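Local structure of uncharacterized protein (3NQK) at the interface of chains A and B. The protein is of unknown function, combining a DUF4973 region with a BT_3044-like C-terminal region, and pairs with a second copy in the crystal. Numbering follows the deposited sequence. Chains: chain A/B, uncharacterized protein.

Contact 1: the interface of chains A and B. Residues chain A 47, 51-52, 104-107; chain B 254-257, 265.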
loop_
_atom_site.group_PDB
_atom_site.type_symbol
_atom_site.label_atom_id
_atom_site.label_comp_id
_atom_site.label_asym_id
_atom_site.label_seq_id
_atom_site.Cartn_x
_atom_site.Cartn_y
_atom_site.Cartn_z
ATOM N N VAL A 47 -7.618 -15.095 12.025
ATOM C CA VAL A 47 -8.226 -15.842 13.126
ATOM C C VAL A 47 -8.966 -14.878 14.045
ATOM O O VAL A 47 -8.361 -14.217 14.880
ATOM C CB VAL A 47 -7.171 -16.614 13.919
ATOM C CG1 VAL A 47 -7.824 -17.439 15.022
ATOM C CG2 VAL A 47 -6.349 -17.519 12.976
ATOM N N THR A 51 -10.979 -13.900 22.332
ATOM C CA THR A 51 -9.757 -14.323 23.016
ATOM C C THR A 51 -8.546 -14.267 22.095
ATOM O O THR A 51 -8.671 -14.168 20.872
ATOM C CB THR A 51 -9.875 -15.782 23.519
ATOM O OG1 THR A 51 -11.193 -16.019 24.010
ATOM C CG2 THR A 51 -8.831 -16.077 24.638
ATOM N N VAL A 52 -7.375 -14.341 22.703
ATOM C CA VAL A 52 -6.140 -14.489 21.986
ATOM C C VAL A 52 -6.019 -15.936 21.488
ATOM O O VAL A 52 -6.245 -16.893 22.252
ATOM C CB VAL A 52 -4.934 -14.192 22.904
ATOM C CG1 VAL A 52 -3.640 -14.326 22.141
ATOM C CG2 VAL A 52 -5.062 -12.790 23.537
ATOM N N GLY A 104 -0.569 -17.109 19.628
ATOM C CA GLY A 104 -0.193 -15.697 19.855
ATOM C C GLY A 104 -0.291 -14.806 18.621
ATOM O O GLY A 104 -0.194 -13.600 18.724
ATOM N N SER A 105 -0.431 -15.406 17.453
ATOM C CA SER A 105 -0.632 -14.641 16.234
ATOM C C SER A 105 -2.030 -14.921 15.707
ATOM O O SER A 105 -2.661 -15.885 16.116
ATOM C CB SER A 105 0.412 -15.016 15.189
ATOM O OG SER A 105 1.714 -14.762 15.666
ATOM N N CYS A 106 -2.521 -14.075 14.814
ATOM C CA CYS A 106 -3.864 -14.259 14.286
ATOM C C CYS A 106 -3.995 -13.866 12.831
ATOM O O CYS A 106 -5.081 -13.850 12.305
ATOM C CB CYS A 106 -4.867 -13.472 15.120
ATOM S SG CYS A 106 -4.692 -11.690 15.005
ATOM N N VAL A 107 -2.877 -13.599 12.171
ATOM C CA VAL A 107 -2.898 -13.266 10.753
ATOM C C VAL A 107 -1.715 -13.860 10.066
ATOM O O VAL A 107 -0.613 -13.807 10.575
ATOM C CB VAL A 107 -2.829 -11.761 10.525
ATOM C CG1 VAL A 107 -3.057 -11.447 9.031
ATOM C CG2 VAL A 107 -3.846 -11.030 11.414
ATOM N N THR B 254 1.825 -10.330 21.223
ATOM C CA THR B 254 0.498 -10.944 21.038
ATOM C C THR B 254 -0.336 -10.142 20.046
ATOM O O THR B 254 -0.132 -8.946 19.895
ATOM C CB THR B 254 -0.240 -11.021 22.371
ATOM O OG1 THR B 254 0.609 -11.636 23.329
ATOM C CG2 THR B 254 -1.491 -11.828 22.250
ATOM N N SER B 255 -1.268 -10.805 19.365
ATOM C CA SER B 255 -2.093 -10.133 18.361
ATOM C C SER B 255 -3.511 -10.654 18.354
ATOM O O SER B 255 -3.732 -11.847 18.363
ATOM C CB SER B 255 -1.488 -10.332 16.976
ATOM O OG SER B 255 -0.141 -9.905 16.938
ATOM N N VAL B 256 -4.476 -9.744 18.323
ATOM C CA VAL B 256 -5.884 -10.121 18.163
ATOM C C VAL B 256 -6.559 -9.195 17.180
ATOM O O VAL B 256 -6.019 -8.136 16.838
ATOM C CB VAL B 256 -6.651 -10.078 19.509
ATOM C CG1 VAL B 256 -6.057 -11.072 20.472
ATOM C CG2 VAL B 256 -6.616 -8.693 20.100
HETATM N N MSE B 257 -7.718 -9.607 16.684
HETATM C CA MSE B 257 -8.518 -8.746 15.817
HETATM C C MSE B 257 -9.454 -7.916 16.674
HETATM O O MSE B 257 -9.908 -8.373 17.711
HETATM C CB MSE B 257 -9.323 -9.570 14.836
HETATM C CG MSE B 257 -8.496 -10.531 14.022
HETATM SE SE MSE B 257 -7.060 -9.702 13.015
HETATM C CE MSE B 257 -8.138 -8.804 11.658
ATOM N N GLU B 265 -6.086 -5.580 13.030
ATOM C CA GLU B 265 -5.284 -6.397 13.910
ATOM C C GLU B 265 -4.604 -5.488 14.928
ATOM O O GLU B 265 -3.996 -4.491 14.558
ATOM C CB GLU B 265 -4.222 -7.181 13.100
ATOM C CG GLU B 265 -3.138 -7.857 13.963
ATOM C CD GLU B 265 -2.040 -8.521 13.144
ATOM O OE1 GLU B 265 -1.892 -8.201 11.941
ATOM O OE2 GLU B 265 -1.292 -9.344 13.725
HETATM O O HOH W 1 -0.517 -12.164 13.824
HETATM O O HOH W 2 1.913 -11.410 17.536
#
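The end of strand 250-257 of chain B lies against the loop that leads into strand 107-115 of chain A, where B:Ser255 and B:Met257 meet A:Gly104 and A:Cys106. The backbone bond from B:Ser255 N to A:Gly104 O is weak, bent to 128° at the hydrogen. Water 2 may supplement it, 2.6 Å from the B:Ser255 hydroxyl OG but a long 3.3 Å from A:Gly104 O. A:Cys106 SG stands between its own backbone N and carbonyl carbon (chi1 67°), which points the thiol at chain B; it makes a weak bond to B:Ser255 O and packs 3.7 Å from B:Met257 SE, a selenomethionine selenium. Beside it, A:Val107 and B:Glu265 meet tip to tip, methyl CG2 lying 3.5 Å from carboxylate carbon CD. Carboxylate oxygen B:Glu265 OE2 reaches water 1 at 2.9 Å, which also binds the amide nitrogens of A:Cys106, nearly straight at 165°, and A:Val107. At the far end A:Val52 crosses B:Thr254 and B:Val256 at about right angles, its CG2 3.7 Å from B:Val256 CG1. Apolar packing and bridging waters, with little direct polar bonding, thus join the two copies here; the structure alone does not show whether this pairing is biological.

Contact 2: the interface of chains A and B. Residues chain A 262-263, 308-309; chain B 16-18.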
loop_
_atom_site.group_PDB
_atom_site.type_symbol
_atom_site.label_atom_id
_atom_site.label_comp_id
_atom_site.label_asym_id
_atom_site.label_seq_id
_atom_site.Cartn_x
_atom_site.Cartn_y
_atom_site.Cartn_z
ATOM N N PRO A 262 -7.454 16.961 -3.913
ATOM C CA PRO A 262 -6.097 17.421 -4.369
ATOM C C PRO A 262 -5.038 16.327 -4.536
ATOM O O PRO A 262 -4.053 16.529 -5.253
ATOM C CB PRO A 262 -5.674 18.406 -3.271
ATOM C CG PRO A 262 -6.963 18.808 -2.586
ATOM C CD PRO A 262 -7.841 17.607 -2.643
ATOM N N TYR A 263 -5.245 15.192 -3.886
ATOM C CA TYR A 263 -4.323 14.067 -3.985
ATOM C C TYR A 263 -4.655 13.108 -5.136
ATOM O O TYR A 263 -3.839 12.242 -5.490
ATOM C CB TYR A 263 -4.314 13.281 -2.666
ATOM C CG TYR A 263 -5.693 12.811 -2.209
ATOM C CD1 TYR A 263 -6.481 13.606 -1.364
ATOM C CD2 TYR A 263 -6.201 11.568 -2.611
ATOM C CE1 TYR A 263 -7.736 13.176 -0.933
ATOM C CE2 TYR A 263 -7.452 11.134 -2.191
ATOM C CZ TYR A 263 -8.214 11.940 -1.344
ATOM O OH TYR A 263 -9.454 11.524 -0.923
ATOM N N THR A 308 -2.332 9.614 -5.137
ATOM C CA THR A 308 -0.892 9.922 -5.204
ATOM C C THR A 308 -0.212 9.739 -3.875
ATOM O O THR A 308 0.973 9.447 -3.822
ATOM C CB THR A 308 -0.669 11.315 -5.616
ATOM O OG1 THR A 308 -1.303 12.184 -4.672
ATOM C CG2 THR A 308 -1.243 11.557 -6.987
ATOM N N GLN A 309 -0.955 9.950 -2.798
ATOM C CA GLN A 309 -0.417 9.798 -1.466
ATOM C C GLN A 309 0.196 8.413 -1.291
ATOM O O GLN A 309 1.125 8.233 -0.485
ATOM C CB GLN A 309 -1.503 10.070 -0.396
ATOM C CG GLN A 309 -1.710 11.586 -0.109
ATOM C CD GLN A 309 -3.019 11.905 0.642
ATOM O OE1 GLN A 309 -3.914 11.049 0.775
ATOM N NE2 GLN A 309 -3.143 13.157 1.103
ATOM N N LYS B 16 3.717 16.027 -2.022
ATOM C CA LYS B 16 2.540 15.445 -1.367
ATOM C C LYS B 16 2.912 14.241 -0.510
ATOM O O LYS B 16 2.954 13.101 -0.988
ATOM C CB LYS B 16 1.479 15.053 -2.393
ATOM C CG LYS B 16 0.050 15.345 -1.939
ATOM C CD LYS B 16 -0.228 16.877 -1.908
ATOM C CE LYS B 16 -1.720 17.183 -1.698
ATOM N NZ LYS B 16 -2.283 16.492 -0.474
ATOM N N ALA B 17 3.180 14.501 0.762
ATOM C CA ALA B 17 3.417 13.438 1.711
ATOM C C ALA B 17 2.097 12.669 1.935
ATOM O O ALA B 17 1.016 13.152 1.551
ATOM C CB ALA B 17 3.929 14.004 3.014
ATOM N N PRO B 18 2.183 11.462 2.542
ATOM C CA PRO B 18 0.985 10.643 2.827
ATOM C C PRO B 18 -0.067 11.371 3.695
ATOM O O PRO B 18 -1.266 11.215 3.474
ATOM C CB PRO B 18 1.557 9.426 3.582
ATOM C CG PRO B 18 3.003 9.360 3.188
ATOM C CD PRO B 18 3.438 10.768 2.909
#
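A:Gln309 of chain A rests on the loop segment B:Lys16 to B:Pro18 of chain B, at a junction of two loops. The tighter part is the glutamine against the backbone of that segment. Its CG, anti to its own carbonyl carbon (chi1 -82°), passes 3.6 Å from B:Ala17 O, and the amide carbon CD comes 3.4 Å from B:Pro18 O. The extended chain thus runs alongside these carbonyls by van der Waals contact, with no nitrogen or oxygen within bonding range across the chains. Farther along, the same glutamine holds OE1 3.9 Å above the ring plane of A:Tyr263, toward the rim, within its own chain. The looser part is formed by B:Lys16, which kinks at its second and fourth torsions and passes the glutamine at a slant, NZ 3.8 Å from A:Gln309 NE2; both nitrogens would normally be donors, so this is probably no bond. The terminal amine nitrogen NZ also stays 4.4 Å from A:Tyr263 CB, and A:Pro262 is similarly distant, so this flank is loose in its distances, although much of the lysine surface is buried. An alanine in place of A:Gln309 would probably open a gap beside B:Ala17 and B:Pro18 and leave the B:Lys16 chain freer to turn. Behind the contact, the hydroxyl A:Thr308 OG1 donates to A:Tyr263 O at 2.7 Å, lying in the carbonyl plane on a lone pair at a C=O...donor angle of 124°.

Contact 3: the interface of chains A and B. Residues chain A 255-257, 265, 308; chain B 46-48, 106-107.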
loop_
_atom_site.group_PDB
_atom_site.type_symbol
_atom_site.label_atom_id
_atom_site.label_comp_id
_atom_site.label_asym_id
_atom_site.label_seq_id
_atom_site.Cartn_x
_atom_site.Cartn_y
_atom_site.Cartn_z
ATOM N N SER A 255 -2.707 12.984 -17.818
ATOM C CA SER A 255 -2.987 12.918 -16.383
ATOM C C SER A 255 -3.125 14.291 -15.770
ATOM O O SER A 255 -2.312 15.160 -16.009
ATOM C CB SER A 255 -1.866 12.170 -15.670
ATOM O OG SER A 255 -1.659 10.892 -16.237
ATOM N N VAL A 256 -4.159 14.477 -14.961
ATOM C CA VAL A 256 -4.320 15.714 -14.190
ATOM C C VAL A 256 -4.747 15.392 -12.778
ATOM O O VAL A 256 -5.159 14.262 -12.486
ATOM C CB VAL A 256 -5.364 16.664 -14.831
ATOM C CG1 VAL A 256 -4.906 17.081 -16.203
ATOM C CG2 VAL A 256 -6.713 15.999 -14.910
HETATM N N MSE A 257 -4.607 16.362 -11.885
HETATM C CA MSE A 257 -5.094 16.208 -10.517
HETATM C C MSE A 257 -6.534 16.679 -10.449
HETATM O O MSE A 257 -6.916 17.595 -11.160
HETATM C CB MSE A 257 -4.249 17.010 -9.551
HETATM C CG MSE A 257 -2.776 16.709 -9.633
HETATM SE SE MSE A 257 -2.320 14.844 -9.363
HETATM C CE MSE A 257 -2.677 14.732 -7.448
ATOM N N GLU A 265 -5.072 11.696 -8.685
ATOM C CA GLU A 265 -4.624 11.828 -10.052
ATOM C C GLU A 265 -5.600 11.080 -10.955
ATOM O O GLU A 265 -5.924 9.929 -10.695
ATOM C CB GLU A 265 -3.198 11.248 -10.211
ATOM C CG GLU A 265 -2.740 11.079 -11.674
ATOM C CD GLU A 265 -1.386 10.399 -11.810
ATOM O OE1 GLU A 265 -0.927 9.746 -10.844
ATOM O OE2 GLU A 265 -0.794 10.487 -12.913
ATOM N N THR A 308 -2.332 9.614 -5.137
ATOM C CA THR A 308 -0.892 9.922 -5.204
ATOM C C THR A 308 -0.212 9.739 -3.875
ATOM O O THR A 308 0.973 9.447 -3.822
ATOM C CB THR A 308 -0.669 11.315 -5.616
ATOM O OG1 THR A 308 -1.303 12.184 -4.672
ATOM C CG2 THR A 308 -1.243 11.557 -6.987
ATOM N N ILE B 46 3.968 16.703 -7.239
ATOM C CA ILE B 46 2.699 16.837 -7.914
ATOM C C ILE B 46 2.593 18.166 -8.632
ATOM O O ILE B 46 2.971 19.203 -8.085
ATOM C CB ILE B 46 1.529 16.729 -6.882
ATOM C CG1 ILE B 46 1.181 15.278 -6.630
ATOM C CG2 ILE B 46 0.324 17.428 -7.361
ATOM C CD1 ILE B 46 2.251 14.526 -5.947
ATOM N N VAL B 47 2.072 18.135 -9.866
ATOM C CA VAL B 47 1.816 19.355 -10.630
ATOM C C VAL B 47 0.317 19.619 -10.677
ATOM O O VAL B 47 -0.402 19.021 -11.468
ATOM C CB VAL B 47 2.372 19.245 -12.051
ATOM C CG1 VAL B 47 2.157 20.545 -12.815
ATOM C CG2 VAL B 47 3.871 18.877 -12.012
ATOM N N SER B 48 -0.144 20.515 -9.814
ATOM C CA SER B 48 -1.580 20.798 -9.667
ATOM C C SER B 48 -2.023 21.891 -10.576
ATOM O O SER B 48 -1.346 22.910 -10.706
ATOM C CB SER B 48 -1.906 21.199 -8.219
ATOM O OG SER B 48 -1.816 20.080 -7.333
ATOM N N CYS B 106 1.730 14.509 -14.506
ATOM C CA CYS B 106 1.645 15.475 -13.422
ATOM C C CYS B 106 2.080 14.916 -12.086
ATOM O O CYS B 106 1.940 15.572 -11.081
ATOM C CB CYS B 106 0.225 16.016 -13.312
ATOM S SG CYS B 106 -0.992 14.805 -12.792
ATOM N N VAL B 107 2.654 13.722 -12.084
ATOM C CA VAL B 107 3.155 13.125 -10.853
ATOM C C VAL B 107 4.418 12.379 -11.118
ATOM O O VAL B 107 4.521 11.666 -12.097
ATOM C CB VAL B 107 2.167 12.123 -10.267
ATOM C CG1 VAL B 107 2.645 11.672 -8.871
ATOM C CG2 VAL B 107 0.754 12.724 -10.210
HETATM O O HOH W 3 1.575 11.585 -14.236
#
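This is a largely apolar, water-bridged patch of a two-fold symmetric interface between identical chains, and it helps hold the deposited dimer together, although that dimer may not be the biological one. A:Met257, a selenomethionine, bends at chi2 and chi3 (-57° and -72°), bringing its selenium and methyl down onto chain B. Its CG lies 3.9 Å from B:Ile46 CG2, and its CE sits 4.0 Å from both B:Ile46 CG1 and CG2; the two side chains cross at about a right angle. On its other flank SE comes 3.8 Å from B:Val107 CG2, again with side chains nearly perpendicular. The backbone of strand 38-48, which also carries B:Ile46, adds a boundary, with B:Val47 O 3.8 Å from A:Met257 CG. B:Val107 CG2 thus meets several groups of chain A: the selenium, the carboxylate of A:Glu265, and the methyl A:Thr308 CG2 at 4.0 Å. Water 3 ties the rim of this apolar cluster together, linking A:Glu265 OE2 to the backbone amides of B:Cys106 and B:Val107. In the fold, chain A contributes the end of strand 250-257, the start of strand 264-279 and the loop just after strand 299-307, while chain B contributes strand 38-48, the beginning of strand 107-115 and the loop residue just before it.

Contacts 1 and 3 use the same elements with the chains exchanged, which makes them twins: the end of strand 250-257 and the start of strand 264-279 from one copy, strands 38-48 and 107-115 from the other. Their C-alpha centres are about 40 Å apart. Contact 2 lies about 9 Å from contact 3, centre to centre, shares A:Thr308 with it, and is about 32 Å from contact 1. Contacts 2 and 3 probably belong to one patch, and symmetry repeats contact 2 near contact 1. Matching patches thus sit at two separated places, which would probably limit rocking between the copies, though the dimer may not be biological.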